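Local coordinates for protein ferredoxin-NADP reductase (PDB 5UFA) that probably shuttles electrons between NADP(H) and ferredoxin or flavodoxin through a bound FAD, as ferredoxin-NADP reductases do, at residues V157-E162 with T192-P197; L123-T128 with D149-I154; A133-I138 with R228-G233; P30-F35 with E162-D167. One frame throughout, in Å; residues are numbered along the deposited sequence.

Interaction 1: V157-E162 with T192-P197; sequences VSFPEE and TRAANP. With NAP (NADP nicotinamide-adenine-dinucleotide phosphate), chain E.
Ser158 faces both Thr192 and Arg193 across the two loops, which the backbone pins together here. Thr192 N donates to Val157 O at 2.9 Å, and Arg193 N meets a lone pair of Ser158 O. With the loops so paired, the hydroxyls of Ser158 and Thr192 stand near each other and face the 2'-phosphate of NADP. Thr192 OG1, set between its backbone N and carbonyl carbon (chi1 50°), donates to O1X of the phosphate at 2.5 Å and accepts from O3B of the adenosine ribose at 3.1 Å. Ser158 OG comes within 2.6 Å of the same O1X, but the nicotinamide oxygen also lies within its reach, so which oxygen takes its proton stays open. Glu162 OE1 accepts from Phe159 N at 3.1 Å and ties the turn back on itself. Arg193 runs extended past this cluster and lays one guanidinium face against O1X; its place against the carboxamide is doubtful.

Toward solvent the packing thins. The Phe159 ring takes Arg193 CB over one face, a CH-pi contact of 4.0 Å to the centroid, and Ala194 CB approaches it obliquely at 3.6 Å from CD2. Pro160 only brushes Ala194 and Ala195. Arg204 also bonds the NADP; such hydroxyls and arginines on loops after parallel strands are consistent with a 2'-phosphate pocket that tells NADP from NAD, as in other ferredoxin-NADP reductases.

Interaction 2: L123-T128 with D149-I154; sequences LVMLCT and DTVNLI. With NAP (NADP nicotinamide-adenine-dinucleotide phosphate), chain E.
Leu123 to Leu126 pair with Val151 to Ile154 as neighbouring parallel strands, their axes 4.7 Å apart. Five backbone bonds join them: Leu123 N to Thr150 O, Asn152 N to Leu123 O, Met125 N to Asn152 O, Ile154 N to Met125 O and Cys127 N to Ile154 O. That from Met125 N to Asn152 O is nearly straight, at 2.8 Å and 174°.

Asn152 adds its side chain: ND2 donates to Leu123 O at 3.0 Å from above the carbonyl plane, while its backbone N approaches nearly along the C=O axis, giving that oxygen two donors. ND2 also reaches Thr150 OG1 at 3.1 Å, and both partners lie close to the amide plane, fixing its rotation. OD1 accepts from Arg186, and Thr150 OG1 is bonded to Asp122.

Apolar contacts occupy both faces. On one, Met125 bends at chi3 (-62°), bringing CE to Val151 CG1 at 3.8 Å, while Leu153 CD1 touches both Met125 CB and Cys127 SG. On the other, Ile154 CD1 meets Val124 CG1 at 3.8 Å, and Leu126 lies alongside Ile154. At the strand's end Thr128 brings CB to 3.2 Å from O4B of the NADP.

With the helices between them the strands form a beta-alpha-beta crossover of the nucleotide-binding domain; Phe135 covers the Met125 and Leu153 face, helix 213-218 the Ile154 face, and strand 227-233 continues the sheet.

Interaction 3: A133-I138 with R228-G233; sequences APFLSI and RFMICG
This is helix-on-sheet packing, mostly apolar with no hydrogen bond across it, and buried about 5 Å from the centre of the chain to the centre of the contact: helix 133-138 lies over strand 228-233 through the side chains of Pro134, Phe135, Met230 and Cys232. The axes pass 9.5 Å apart, with the N-to-C directions at 137°, so the helix runs roughly against the strand but skewed to it.

Phe135 carries the contact. Its CG stands anti to the carbonyl carbon (chi1 -62°), which sends the ring down from the helix to the sheet, where its far end reaches two residues that point to the same side of the strand. CE1 approaches Met230 CB at 3.4 Å and CZ lies 3.8 Å from Cys232 CB, both carbons standing oblique to the ring. Between them the backbone N of Ile231 comes at the ring edge, near its plane, 4.2 Å from CZ. Met230, bent at chi2 and chi3, meets the ring mainly through CB. One residue earlier, Pro134 CG touches Cys232 SG at 3.9 Å.

The same ring also packs on Met125 and Cys127 of strand 122-128, so a single side chain bridges two adjacent strands. Ala133, at the start of the helix, touches the FAD. A helix following strand 122-128 and packing on the adjacent strand 227-233 fits the parallel alpha/beta nucleotide-binding domain of ferredoxin-NADP reductases.

Interaction 4: P30-F35 with E162-D167; sequences PKLITF and ELIFND
Leu32 CD1 is the methyl that reaches across to 162-167, touching Glu162 CA at 3.7 Å and Ile164 CG2 at 3.9 Å. The leucine crosses the Glu162 chain at about a right angle and meets its aliphatic part, CD1 lying 3.8 Å from Glu162 CB and a little further from CG. Two residues on, Thr34 CG2 meets Ile164 CD1 tip to tip at 4.1 Å and lies 4.0 Å from Phe165 CZ, set obliquely to the ring. No hydrogen bond spans the two segments.

Thr34 OG1 is hydrogen-bonded to His28, which suits the rotamer that presents CG2 to the contact. Ile164 has CG1 between its backbone N and carbonyl carbon (chi1 65°), an arrangement that lays CG1 over one face of the Phe165 ring, 3.6 Å above its plane and toward the rim. A type I turn from Leu163 to Asn166, closed by Asn166 N to Leu163 O at 3.1 Å, presents Ile164 and Phe165 together, with Phe165 at the N-cap position of the helix that follows.

Further out, Phe80 of strand 76-82 meets the Phe165 ring edge-to-face and also touches Thr34 and Ile164. The contact thus joins the FAD-binding part, through strand 32-38 and its neighbour 76-82, to the turn before helix 166-173 of the NADP-binding part, whose Leu163 and Asn166 face strand 184-191.

Interactions 2 and 3 form the heart of the NADP-binding domain: their centres are 7 Å apart, strands 122-128 and 227-233 are neighbours in one parallel sheet, and Leu126 N probably bonds to Met230 O. Along the chain interaction 2 closes before interaction 1 opens, 18 Å away between centres; interaction 1 is nested inside the loop closed by interaction 3, and interaction 2 inside that closed by interaction 4. Interaction 4 shares Glu162 with interaction 1, 13 Å from it between centres, and touches interaction 3 through Phe165 and Leu136. Unlike the other three, it joins the parallel-sheet domain to the antiparallel FAD-binding one. The loop leaving strand 150-157 therefore serves both the NADP site and the domain interface.

Interaction 1: V157-E162 with T192-P197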
# COMPACT_ATOMS: atom_id res chain seq x y z
N VAL A 157 8.49 6.75 5.53
CA VAL A 157 9.26 7.31 4.43
C VAL A 157 10.46 8.04 5.04
O VAL A 157 10.51 8.30 6.24
CB VAL A 157 8.43 8.28 3.56
CG1 VAL A 157 7.26 7.58 2.93
CG2 VAL A 157 7.97 9.44 4.42
N SER A 158 11.41 8.41 4.19
CA SER A 158 12.61 9.06 4.72
C SER A 158 12.36 10.52 5.08
O SER A 158 12.88 11.00 6.09
CB SER A 158 13.76 8.94 3.73
OG SER A 158 14.22 7.60 3.70
N PHE A 159 11.61 11.25 4.26
CA PHE A 159 11.43 12.68 4.48
C PHE A 159 9.97 13.06 4.32
O PHE A 159 9.25 12.44 3.52
CB PHE A 159 12.28 13.51 3.50
CG PHE A 159 13.77 13.33 3.70
CD1 PHE A 159 14.45 12.34 3.01
CD2 PHE A 159 14.47 14.15 4.58
CE1 PHE A 159 15.82 12.18 3.19
CE2 PHE A 159 15.85 13.99 4.76
CZ PHE A 159 16.52 13.00 4.07
N PRO A 160 9.50 14.07 5.07
CA PRO A 160 8.05 14.39 5.07
C PRO A 160 7.49 14.79 3.70
O PRO A 160 6.27 14.67 3.49
CB PRO A 160 7.95 15.55 6.07
CG PRO A 160 9.34 16.10 6.19
CD PRO A 160 10.26 14.94 5.97
N GLU A 161 8.31 15.32 2.79
CA GLU A 161 7.85 15.62 1.44
C GLU A 161 7.39 14.38 0.69
O GLU A 161 6.74 14.51 -0.35
CB GLU A 161 8.93 16.31 0.62
CG GLU A 161 9.27 17.69 1.11
CD GLU A 161 10.30 17.66 2.21
OE1 GLU A 161 10.77 18.75 2.60
OE2 GLU A 161 10.60 16.55 2.72
N GLU A 162 7.78 13.20 1.14
CA GLU A 162 7.37 11.96 0.50
C GLU A 162 6.05 11.45 1.04
O GLU A 162 5.49 10.50 0.47
CB GLU A 162 8.47 10.89 0.66
CG GLU A 162 9.84 11.35 0.13
CD GLU A 162 10.96 10.31 0.29
OE1 GLU A 162 11.30 9.96 1.45
OE2 GLU A 162 11.51 9.87 -0.76
N THR A 192 12.01 8.75 8.64
CA THR A 192 13.19 8.10 9.22
C THR A 192 14.45 8.94 9.18
O THR A 192 15.39 8.65 9.94
CB THR A 192 13.45 6.78 8.51
OG1 THR A 192 13.47 6.99 7.10
CG2 THR A 192 12.33 5.80 8.85
N ARG A 193 14.52 9.95 8.29
CA ARG A 193 15.71 10.78 8.14
C ARG A 193 15.49 12.26 8.37
O ARG A 193 16.41 13.05 8.13
CB ARG A 193 16.30 10.58 6.74
CG ARG A 193 16.65 9.16 6.53
CD ARG A 193 17.39 8.91 5.26
NE ARG A 193 17.98 7.59 5.36
CZ ARG A 193 18.42 6.89 4.34
NH1 ARG A 193 18.22 7.31 3.10
NH2 ARG A 193 18.96 5.71 4.56
N ALA A 194 14.30 12.67 8.80
CA ALA A 194 14.07 14.05 9.22
C ALA A 194 12.85 14.07 10.13
O ALA A 194 12.00 13.18 10.09
CB ALA A 194 13.88 14.99 8.03
N ALA A 195 12.77 15.13 10.93
CA ALA A 195 11.65 15.30 11.84
C ALA A 195 10.35 15.52 11.07
O ALA A 195 10.35 16.05 9.96
CB ALA A 195 11.90 16.49 12.77
N ASN A 196 9.25 15.06 11.65
CA ASN A 196 7.92 15.38 11.19
C ASN A 196 7.12 15.68 12.46
O ASN A 196 7.30 15.00 13.48
CB ASN A 196 7.26 14.27 10.33
CG ASN A 196 6.58 13.16 11.17
OD1 ASN A 196 5.44 13.30 11.62
ND2 ASN A 196 7.27 12.02 11.32
N PRO A 197 6.27 16.70 12.42
CA PRO A 197 5.62 17.12 13.67
C PRO A 197 4.56 16.14 14.13
O PRO A 197 4.51 15.80 15.32
CB PRO A 197 5.03 18.48 13.30
CG PRO A 197 4.78 18.39 11.82
CD PRO A 197 5.86 17.52 11.27
PA NAP E . 12.88 2.76 0.74
O1A NAP E . 12.36 1.40 0.95
O2A NAP E . 14.41 2.76 0.54
O5B NAP E . 12.51 3.72 2.01
C5B NAP E . 11.16 3.89 2.46
C4B NAP E . 11.15 3.67 3.95
O4B NAP E . 11.50 2.30 4.26
C3B NAP E . 12.12 4.54 4.74
O3B NAP E . 11.46 4.96 5.93
C2B NAP E . 13.22 3.55 5.12
O2B NAP E . 14.03 3.88 6.27
C1B NAP E . 12.38 2.31 5.37
N9A NAP E . 13.16 1.08 5.42
C8A NAP E . 14.13 0.68 4.55
N7A NAP E . 14.69 -0.47 4.85
C5A NAP E . 14.04 -0.85 6.01
C6A NAP E . 14.21 -1.94 6.88
N6A NAP E . 15.11 -2.91 6.69
N1A NAP E . 13.43 -2.00 7.98
C2A NAP E . 12.56 -1.01 8.21
N3A NAP E . 12.31 0.07 7.46
C4A NAP E . 13.09 0.10 6.38
O3 NAP E . 12.16 3.36 -0.54
PN NAP E . 12.25 4.80 -1.22
O1N NAP E . 10.96 5.14 -1.86
O2N NAP E . 12.81 5.74 -0.22
O5D NAP E . 13.29 4.48 -2.38
C5D NAP E . 13.48 5.36 -3.51
C4D NAP E . 14.76 5.00 -4.22
O4D NAP E . 15.91 5.36 -3.41
C3D NAP E . 14.94 3.52 -4.55
O3D NAP E . 15.72 3.39 -5.73
C2D NAP E . 15.76 3.02 -3.36
O2D NAP E . 16.44 1.80 -3.63
C1D NAP E . 16.69 4.22 -3.16
N1N NAP E . 17.24 4.31 -1.74
C2N NAP E . 16.49 5.05 -0.90
C3N NAP E . 16.86 5.17 0.43
C7N NAP E . 15.97 5.90 1.39
O7N NAP E . 16.34 6.05 2.55
N7N NAP E . 14.82 6.38 0.94
C4N NAP E . 18.02 4.54 0.86
C5N NAP E . 18.77 3.79 -0.03
C6N NAP E . 18.36 3.69 -1.34
P2B NAP E . 15.44 4.66 6.07
O1X NAP E . 15.14 6.01 5.51
O2X NAP E . 16.08 4.64 7.46
O3X NAP E . 16.31 3.85 5.10

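Interaction 2: L123-T128 with D149-I154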
# COMPACT_ATOMS: atom_id res chain seq x y z
N LEU A 123 -7.09 -3.31 13.36
CA LEU A 123 -6.30 -3.57 12.17
C LEU A 123 -5.17 -2.54 12.09
O LEU A 123 -5.42 -1.33 12.15
CB LEU A 123 -7.16 -3.52 10.91
CG LEU A 123 -6.49 -3.84 9.55
CD1 LEU A 123 -6.12 -5.30 9.51
CD2 LEU A 123 -7.38 -3.49 8.34
N VAL A 124 -3.93 -3.03 11.97
CA VAL A 124 -2.76 -2.16 11.85
C VAL A 124 -2.06 -2.49 10.53
O VAL A 124 -1.58 -3.62 10.35
CB VAL A 124 -1.78 -2.34 13.03
CG1 VAL A 124 -0.52 -1.44 12.86
CG2 VAL A 124 -2.49 -2.07 14.34
N MET A 125 -2.02 -1.52 9.63
CA MET A 125 -1.32 -1.66 8.36
C MET A 125 0.03 -0.93 8.44
O MET A 125 0.08 0.26 8.74
CB MET A 125 -2.18 -1.12 7.21
CG MET A 125 -3.52 -1.84 7.06
SD MET A 125 -4.75 -0.96 6.05
CE MET A 125 -5.02 0.54 6.97
N LEU A 126 1.12 -1.66 8.18
CA LEU A 126 2.49 -1.13 8.25
C LEU A 126 3.12 -1.15 6.86
O LEU A 126 3.23 -2.21 6.23
CB LEU A 126 3.33 -1.96 9.23
CG LEU A 126 2.75 -2.17 10.64
CD1 LEU A 126 3.44 -3.30 11.35
CD2 LEU A 126 2.89 -0.87 11.45
N CYS A 127 3.57 0.01 6.40
CA CYS A 127 4.14 0.11 5.06
C CYS A 127 5.31 1.09 5.00
O CYS A 127 5.49 1.96 5.86
CB CYS A 127 3.06 0.51 4.06
SG CYS A 127 2.16 1.96 4.57
N THR A 128 6.10 0.94 3.94
CA THR A 128 7.18 1.86 3.60
C THR A 128 6.99 2.36 2.18
O THR A 128 6.57 1.59 1.30
CB THR A 128 8.57 1.20 3.69
OG1 THR A 128 8.72 0.27 2.62
CG2 THR A 128 8.74 0.50 5.01
N ASP A 149 -12.63 -2.55 15.16
CA ASP A 149 -12.96 -1.46 16.06
C ASP A 149 -12.13 -0.23 15.74
O ASP A 149 -12.62 0.90 15.78
CB ASP A 149 -12.76 -1.94 17.50
CG ASP A 149 -13.88 -1.53 18.41
OD1 ASP A 149 -13.97 -0.32 18.68
OD2 ASP A 149 -14.66 -2.41 18.83
N THR A 150 -10.86 -0.43 15.38
CA THR A 150 -10.03 0.65 14.87
C THR A 150 -9.27 0.12 13.66
O THR A 150 -8.96 -1.07 13.56
CB THR A 150 -9.02 1.19 15.90
OG1 THR A 150 -8.00 0.21 16.14
CG2 THR A 150 -9.70 1.54 17.21
N VAL A 151 -8.97 1.04 12.75
CA VAL A 151 -8.17 0.76 11.57
C VAL A 151 -7.03 1.77 11.57
O VAL A 151 -7.27 2.98 11.66
CB VAL A 151 -9.04 0.84 10.29
CG1 VAL A 151 -8.22 0.81 9.01
CG2 VAL A 151 -10.04 -0.35 10.30
N ASN A 152 -5.79 1.27 11.52
CA ASN A 152 -4.60 2.09 11.73
C ASN A 152 -3.64 1.94 10.56
O ASN A 152 -3.44 0.84 10.04
CB ASN A 152 -3.89 1.70 13.04
CG ASN A 152 -4.83 1.68 14.23
OD1 ASN A 152 -4.97 2.67 14.95
ND2 ASN A 152 -5.48 0.55 14.43
N LEU A 153 -3.06 3.06 10.13
CA LEU A 153 -2.13 3.03 9.01
C LEU A 153 -0.88 3.77 9.42
O LEU A 153 -0.93 4.98 9.70
CB LEU A 153 -2.76 3.63 7.74
CG LEU A 153 -1.89 3.79 6.47
CD1 LEU A 153 -1.26 2.48 6.03
CD2 LEU A 153 -2.72 4.32 5.32
N ILE A 154 0.24 3.04 9.49
CA ILE A 154 1.56 3.58 9.78
C ILE A 154 2.41 3.51 8.51
O ILE A 154 2.64 2.42 7.96
CB ILE A 154 2.23 2.84 10.96
CG1 ILE A 154 1.53 3.20 12.28
CG2 ILE A 154 3.71 3.18 11.03
CD1 ILE A 154 0.57 2.20 12.78
PA NAP E . 12.88 2.76 0.74
O1A NAP E . 12.36 1.40 0.95
O2A NAP E . 14.41 2.76 0.54
O5B NAP E . 12.51 3.72 2.01
C5B NAP E . 11.16 3.89 2.46
C4B NAP E . 11.15 3.67 3.95
O4B NAP E . 11.50 2.30 4.26
C3B NAP E . 12.12 4.54 4.74
O3B NAP E . 11.46 4.96 5.93
C2B NAP E . 13.22 3.55 5.12
O2B NAP E . 14.03 3.88 6.27
C1B NAP E . 12.38 2.31 5.37
N9A NAP E . 13.16 1.08 5.42
C8A NAP E . 14.13 0.68 4.55
N7A NAP E . 14.69 -0.47 4.85
C5A NAP E . 14.04 -0.85 6.01
C6A NAP E . 14.21 -1.94 6.88
N6A NAP E . 15.11 -2.91 6.69
N1A NAP E . 13.43 -2.00 7.98
C2A NAP E . 12.56 -1.01 8.21
N3A NAP E . 12.31 0.07 7.46
C4A NAP E . 13.09 0.10 6.38
O3 NAP E . 12.16 3.36 -0.54
PN NAP E . 12.25 4.80 -1.22
O1N NAP E . 10.96 5.14 -1.86
O2N NAP E . 12.81 5.74 -0.22
O5D NAP E . 13.29 4.48 -2.38
C5D NAP E . 13.48 5.36 -3.51
C4D NAP E . 14.76 5.00 -4.22
O4D NAP E . 15.91 5.36 -3.41
C3D NAP E . 14.94 3.52 -4.55
O3D NAP E . 15.72 3.39 -5.73
C2D NAP E . 15.76 3.02 -3.36
O2D NAP E . 16.44 1.80 -3.63
C1D NAP E . 16.69 4.22 -3.16
N1N NAP E . 17.24 4.31 -1.74
C2N NAP E . 16.49 5.05 -0.90
C3N NAP E . 16.86 5.17 0.43
C7N NAP E . 15.97 5.90 1.39
O7N NAP E . 16.34 6.05 2.55
N7N NAP E . 14.82 6.38 0.94
C4N NAP E . 18.02 4.54 0.86
C5N NAP E . 18.77 3.79 -0.03
C6N NAP E . 18.36 3.69 -1.34
P2B NAP E . 15.44 4.66 6.07
O1X NAP E . 15.14 6.01 5.51
O2X NAP E . 16.08 4.64 7.46
O3X NAP E . 16.31 3.85 5.10

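Interaction 3: A133-I138 with R228-G233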
# COMPACT_ATOMS: atom_id res chain seq x y z
N ALA A 133 0.26 2.00 -1.13
CA ALA A 133 -0.75 1.96 -2.19
C ALA A 133 -1.88 0.96 -1.92
O ALA A 133 -3.06 1.38 -1.96
CB ALA A 133 -0.04 1.70 -3.53
N PRO A 134 -1.63 -0.33 -1.68
CA PRO A 134 -2.77 -1.24 -1.48
C PRO A 134 -3.62 -0.86 -0.30
O PRO A 134 -4.85 -1.07 -0.32
CB PRO A 134 -2.11 -2.61 -1.29
CG PRO A 134 -0.73 -2.29 -0.82
CD PRO A 134 -0.34 -1.00 -1.45
N PHE A 135 -3.02 -0.30 0.74
CA PHE A 135 -3.82 0.03 1.91
C PHE A 135 -4.78 1.17 1.62
O PHE A 135 -5.89 1.20 2.18
CB PHE A 135 -2.89 0.34 3.10
CG PHE A 135 -2.03 -0.83 3.50
CD1 PHE A 135 -2.55 -2.11 3.52
CD2 PHE A 135 -0.70 -0.66 3.84
CE1 PHE A 135 -1.77 -3.20 3.87
CE2 PHE A 135 0.08 -1.73 4.21
CZ PHE A 135 -0.45 -3.01 4.22
N LEU A 136 -4.42 2.08 0.71
CA LEU A 136 -5.34 3.15 0.31
C LEU A 136 -6.59 2.56 -0.32
O LEU A 136 -7.70 3.04 -0.08
CB LEU A 136 -4.69 4.10 -0.67
CG LEU A 136 -3.51 4.88 -0.13
CD1 LEU A 136 -2.85 5.65 -1.28
CD2 LEU A 136 -3.99 5.78 1.00
N SER A 137 -6.43 1.52 -1.14
CA SER A 137 -7.62 0.88 -1.70
C SER A 137 -8.39 0.10 -0.63
O SER A 137 -9.63 0.12 -0.60
CB SER A 137 -7.24 -0.02 -2.86
OG SER A 137 -8.38 -0.67 -3.37
N ILE A 138 -7.66 -0.56 0.28
CA ILE A 138 -8.31 -1.31 1.35
C ILE A 138 -9.15 -0.38 2.21
O ILE A 138 -10.26 -0.73 2.64
CB ILE A 138 -7.26 -2.09 2.17
CG1 ILE A 138 -6.89 -3.38 1.44
CG2 ILE A 138 -7.75 -2.39 3.58
CD1 ILE A 138 -5.51 -3.88 1.74
N ARG A 228 -4.48 -7.29 14.45
CA ARG A 228 -4.23 -7.95 13.17
C ARG A 228 -3.37 -7.03 12.31
O ARG A 228 -3.72 -5.87 12.10
CB ARG A 228 -5.55 -8.26 12.48
CG ARG A 228 -6.45 -9.17 13.30
CD ARG A 228 -5.85 -10.56 13.54
NE ARG A 228 -6.73 -11.38 14.39
CZ ARG A 228 -6.66 -11.42 15.72
NH1 ARG A 228 -5.73 -10.72 16.37
NH2 ARG A 228 -7.51 -12.17 16.41
N PHE A 229 -2.26 -7.58 11.81
CA PHE A 229 -1.22 -6.83 11.11
C PHE A 229 -1.18 -7.12 9.62
O PHE A 229 -1.19 -8.29 9.21
CB PHE A 229 0.16 -7.13 11.68
CG PHE A 229 0.45 -6.45 12.96
CD1 PHE A 229 0.87 -5.13 12.96
CD2 PHE A 229 0.32 -7.12 14.16
CE1 PHE A 229 1.14 -4.47 14.16
CE2 PHE A 229 0.60 -6.47 15.36
CZ PHE A 229 1.02 -5.15 15.36
N MET A 230 -1.06 -6.06 8.82
CA MET A 230 -0.74 -6.13 7.40
C MET A 230 0.61 -5.46 7.20
O MET A 230 0.85 -4.38 7.77
CB MET A 230 -1.75 -5.39 6.52
CG MET A 230 -3.21 -5.49 6.91
SD MET A 230 -3.93 -7.05 6.44
CE MET A 230 -3.92 -6.94 4.66
N ILE A 231 1.48 -6.04 6.38
CA ILE A 231 2.80 -5.48 6.11
C ILE A 231 3.03 -5.41 4.61
O ILE A 231 2.97 -6.43 3.93
CB ILE A 231 3.94 -6.29 6.75
CG1 ILE A 231 3.56 -6.77 8.17
CG2 ILE A 231 5.21 -5.43 6.78
CD1 ILE A 231 4.61 -7.67 8.81
N CYS A 232 3.35 -4.22 4.11
CA CYS A 232 3.70 -4.10 2.70
C CYS A 232 4.76 -3.02 2.51
O CYS A 232 4.56 -1.85 2.84
CB CYS A 232 2.47 -3.78 1.86
SG CYS A 232 2.87 -3.59 0.10
N GLY A 233 5.87 -3.40 1.90
CA GLY A 233 6.86 -2.40 1.60
C GLY A 233 8.17 -3.03 1.22
O GLY A 233 8.21 -4.12 0.65

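Interaction 4: P30-F35 with E162-D167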
# COMPACT_ATOMS: atom_id res chain seq x y z
N PRO A 30 9.67 15.42 -7.86
CA PRO A 30 10.41 14.88 -9.01
C PRO A 30 10.51 13.35 -9.05
O PRO A 30 10.79 12.80 -10.11
CB PRO A 30 11.78 15.54 -8.89
CG PRO A 30 11.51 16.82 -8.18
CD PRO A 30 10.38 16.56 -7.24
N LYS A 31 10.31 12.64 -7.93
CA LYS A 31 10.47 11.19 -7.92
C LYS A 31 9.18 10.43 -7.63
O LYS A 31 9.20 9.18 -7.69
CB LYS A 31 11.54 10.76 -6.91
CG LYS A 31 12.91 11.36 -7.14
CD LYS A 31 13.50 11.02 -8.51
CE LYS A 31 14.96 11.51 -8.62
NZ LYS A 31 15.44 11.70 -10.03
N LEU A 32 8.10 11.11 -7.26
CA LEU A 32 6.86 10.49 -6.83
C LEU A 32 5.72 10.95 -7.72
O LEU A 32 5.48 12.15 -7.85
CB LEU A 32 6.55 10.83 -5.36
CG LEU A 32 7.64 10.32 -4.42
CD1 LEU A 32 7.39 10.83 -3.00
CD2 LEU A 32 7.70 8.78 -4.53
N ILE A 33 5.03 10.00 -8.32
CA ILE A 33 3.91 10.30 -9.18
C ILE A 33 2.73 9.42 -8.81
O ILE A 33 2.88 8.31 -8.30
CB ILE A 33 4.25 10.12 -10.69
CG1 ILE A 33 4.50 8.63 -11.01
CG2 ILE A 33 5.39 11.02 -11.09
CD1 ILE A 33 4.55 8.30 -12.51
N THR A 34 1.53 9.95 -9.06
CA THR A 34 0.33 9.15 -9.18
C THR A 34 -0.19 9.33 -10.60
O THR A 34 0.16 10.29 -11.28
CB THR A 34 -0.75 9.52 -8.15
OG1 THR A 34 -1.03 10.93 -8.21
CG2 THR A 34 -0.32 9.13 -6.74
N PHE A 35 -0.97 8.37 -11.07
CA PHE A 35 -1.57 8.49 -12.39
C PHE A 35 -2.78 7.58 -12.47
O PHE A 35 -2.90 6.64 -11.68
CB PHE A 35 -0.55 8.17 -13.51
CG PHE A 35 -0.01 6.77 -13.46
CD1 PHE A 35 1.12 6.48 -12.73
CD2 PHE A 35 -0.63 5.75 -14.17
CE1 PHE A 35 1.62 5.18 -12.71
CE2 PHE A 35 -0.13 4.46 -14.15
CZ PHE A 35 0.99 4.18 -13.42
N GLU A 162 7.78 13.20 1.14
CA GLU A 162 7.37 11.96 0.50
C GLU A 162 6.05 11.45 1.04
O GLU A 162 5.49 10.50 0.47
CB GLU A 162 8.47 10.89 0.66
CG GLU A 162 9.84 11.35 0.13
CD GLU A 162 10.96 10.31 0.29
OE1 GLU A 162 11.30 9.96 1.45
OE2 GLU A 162 11.51 9.87 -0.76
N LEU A 163 5.52 12.06 2.10
CA LEU A 163 4.21 11.69 2.64
C LEU A 163 3.13 12.38 1.81
O LEU A 163 2.42 13.29 2.27
CB LEU A 163 4.10 12.09 4.11
CG LEU A 163 5.05 11.51 5.16
CD1 LEU A 163 4.99 12.34 6.45
CD2 LEU A 163 4.66 10.07 5.44
N ILE A 164 2.99 11.93 0.57
CA ILE A 164 2.15 12.67 -0.37
C ILE A 164 0.66 12.49 -0.15
O ILE A 164 -0.14 13.24 -0.72
CB ILE A 164 2.48 12.29 -1.82
CG1 ILE A 164 2.14 10.84 -2.08
CG2 ILE A 164 3.95 12.55 -2.13
CD1 ILE A 164 1.81 10.60 -3.51
N PHE A 165 0.25 11.51 0.65
CA PHE A 165 -1.16 11.35 0.98
C PHE A 165 -1.49 11.90 2.35
O PHE A 165 -2.61 11.67 2.84
CB PHE A 165 -1.55 9.88 0.88
CG PHE A 165 -1.22 9.27 -0.44
CD1 PHE A 165 -1.93 9.63 -1.57
CD2 PHE A 165 -0.20 8.34 -0.56
CE1 PHE A 165 -1.64 9.08 -2.79
CE2 PHE A 165 0.10 7.78 -1.78
CZ PHE A 165 -0.62 8.15 -2.90
N ASN A 166 -0.53 12.57 2.98
CA ASN A 166 -0.67 13.04 4.36
C ASN A 166 -1.93 13.89 4.55
O ASN A 166 -2.71 13.66 5.48
CB ASN A 166 0.60 13.80 4.76
CG ASN A 166 0.57 14.28 6.21
OD1 ASN A 166 0.87 13.53 7.15
ND2 ASN A 166 0.24 15.56 6.39
N ASP A 167 -2.15 14.88 3.68
CA ASP A 167 -3.25 15.81 3.92
C ASP A 167 -4.59 15.09 4.10
O ASP A 167 -5.32 15.35 5.06
CB ASP A 167 -3.33 16.84 2.79
CG ASP A 167 -2.25 17.93 2.89
OD1 ASP A 167 -1.43 17.87 3.83
OD2 ASP A 167 -2.21 18.82 2.01